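Local coordinates for flagellar protein FliT (Bordetella bronchiseptica, PDB 3H3M), which probably acts as an export chaperone for the filament-cap protein in flagellar assembly, at the interface of chains A and B. Residues are numbered along the deposited sequence; one frame, centred on the assembly and turned at random. Chains: chain A/B, Flagellar protein FliT.

The interface of chains A and B. Residues chain A 92, 95-96, 99; chain B 43, 46, 95-96, 99.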
loop_
_atom_site.group_PDB
_atom_site.type_symbol
_atom_site.label_atom_id
_atom_site.label_comp_id
_atom_site.label_asym_id
_atom_site.label_seq_id
_atom_site.Cartn_x
_atom_site.Cartn_y
_atom_site.Cartn_z
ATOM N N ARG A 92 -1.925 0.981 -8.051
ATOM C CA ARG A 92 -0.923 1.808 -8.658
ATOM C C ARG A 92 -0.689 1.389 -10.116
ATOM O O ARG A 92 -0.508 2.223 -11.003
ATOM C CB ARG A 92 0.327 1.589 -7.855
ATOM C CG ARG A 92 1.433 2.541 -8.020
ATOM C CD ARG A 92 2.197 2.585 -6.706
ATOM N NE ARG A 92 2.794 1.298 -6.465
ATOM C CZ ARG A 92 2.961 0.724 -5.267
ATOM N NH1 ARG A 92 2.552 1.336 -4.145
ATOM N NH2 ARG A 92 3.567 -0.474 -5.207
ATOM N N ALA A 95 -3.538 2.666 -12.406
ATOM C CA ALA A 95 -3.697 4.114 -12.470
ATOM C C ALA A 95 -2.531 4.828 -13.125
ATOM O O ALA A 95 -2.695 5.733 -13.956
ATOM C CB ALA A 95 -3.935 4.682 -11.021
ATOM N N LEU A 96 -1.339 4.446 -12.732
ATOM C CA LEU A 96 -0.196 5.262 -13.073
ATOM C C LEU A 96 0.130 5.223 -14.564
ATOM O O LEU A 96 0.612 6.244 -15.112
ATOM C CB LEU A 96 1.027 4.931 -12.175
ATOM C CG LEU A 96 0.979 5.323 -10.663
ATOM C CD1 LEU A 96 2.341 5.180 -10.040
ATOM C CD2 LEU A 96 0.395 6.741 -10.435
ATOM N N LEU A 99 -2.039 7.872 -15.870
ATOM C CA LEU A 99 -1.594 9.205 -15.436
ATOM C C LEU A 99 -0.403 9.637 -16.258
ATOM O O LEU A 99 -0.450 10.696 -16.863
ATOM C CB LEU A 99 -1.218 9.180 -13.959
ATOM C CG LEU A 99 -0.882 10.492 -13.287
ATOM C CD1 LEU A 99 -1.616 11.726 -13.903
ATOM C CD2 LEU A 99 -1.201 10.270 -11.812
ATOM N N TRP B 43 5.880 10.031 -12.720
ATOM C CA TRP B 43 5.062 8.806 -12.616
ATOM C C TRP B 43 5.698 7.560 -13.188
ATOM O O TRP B 43 5.475 6.456 -12.669
ATOM C CB TRP B 43 3.685 9.016 -13.255
ATOM C CG TRP B 43 3.097 10.273 -12.747
ATOM C CD1 TRP B 43 2.834 11.429 -13.466
ATOM C CD2 TRP B 43 2.824 10.583 -11.376
ATOM N NE1 TRP B 43 2.337 12.409 -12.614
ATOM C CE2 TRP B 43 2.321 11.919 -11.334
ATOM C CE3 TRP B 43 2.922 9.862 -10.189
ATOM C CZ2 TRP B 43 1.922 12.536 -10.146
ATOM C CZ3 TRP B 43 2.515 10.486 -8.996
ATOM C CH2 TRP B 43 2.022 11.815 -8.992
ATOM N N VAL B 46 7.996 6.306 -10.600
ATOM C CA VAL B 46 7.152 5.597 -9.600
ATOM C C VAL B 46 6.795 4.205 -10.168
ATOM O O VAL B 46 6.933 3.188 -9.513
ATOM C CB VAL B 46 5.838 6.341 -9.260
ATOM C CG1 VAL B 46 5.084 5.578 -8.221
ATOM C CG2 VAL B 46 6.088 7.727 -8.751
ATOM N N ALA B 95 -1.236 11.255 -6.595
ATOM C CA ALA B 95 -1.474 10.831 -8.001
ATOM C C ALA B 95 -2.916 10.940 -8.471
ATOM O O ALA B 95 -3.168 11.369 -9.607
ATOM C CB ALA B 95 -0.977 9.388 -8.223
ATOM N N LEU B 96 -3.861 10.553 -7.610
ATOM C CA LEU B 96 -5.242 10.360 -8.052
ATOM C C LEU B 96 -6.063 11.612 -8.317
ATOM O O LEU B 96 -6.899 11.613 -9.242
ATOM C CB LEU B 96 -6.003 9.460 -7.077
ATOM C CG LEU B 96 -5.458 8.032 -6.928
ATOM C CD1 LEU B 96 -6.402 7.165 -6.130
ATOM C CD2 LEU B 96 -5.253 7.479 -8.302
ATOM N N LEU B 99 -5.037 12.555 -11.750
ATOM C CA LEU B 99 -5.627 11.623 -12.704
ATOM C C LEU B 99 -7.156 11.848 -12.839
ATOM O O LEU B 99 -7.686 11.805 -13.939
ATOM C CB LEU B 99 -5.300 10.189 -12.285
ATOM C CG LEU B 99 -5.690 9.007 -13.180
ATOM C CD1 LEU B 99 -5.450 9.366 -14.678
ATOM C CD2 LEU B 99 -5.023 7.626 -12.729
#
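This is a two-fold, helix-packed apolar interface between two copies of FliT, and it helps join them in the deposited dimer, which may or may not be the form present in the cell. A:Leu99 lies over one face of the B:Trp43 indole. A:Leu99 CG sits 3.8 Å from the centroid of the five-membered ring of B:Trp43, a CH-pi contact. The methyl A:Leu99 CD2 stands 3.9 Å above the B:Trp43 plane, over the centre of the whole ring system. With chi1 at -173°, A:Leu99 CG points away from the backbone N, and this places the branch between B:Trp43 and B:Ala95. There A:Leu99 CD2 also meets B:Ala95 CB at 3.7 Å.

A:Leu96 takes a different first torsion, with CG anti to the carbonyl carbon (chi1 -69°), and its two methyls part. A:Leu96 CD1 reaches B:Val46 CG1 at 3.3 Å, the two side chains crossing at about a right angle. A:Leu96 CD2 touches B:Ala95 CB at 3.7 Å. The same A:Leu96 CD2 lies 4.0 Å from B:Trp43 CE3. B:Ala95 thus takes methyls from both leucines, and its small side chain probably helps the two long helices approach closely.

Near the two-fold axis the leucine–alanine packing recurs with the chains exchanged. B:Leu99 CD2 packs on A:Ala95 CB at 3.6 Å, the twin of the A:Leu99 contact. B:Leu99 CD1 lies against the backbone of A:Leu99, 3.9 Å from A:Leu99 CA.

In the fold, the alanines and leucines lie on the long last helix, 72-105 in chain A and 71-105 in chain B. B:Trp43 and B:Val46 come from the start of helix 43-60, which flanks the paired long helices.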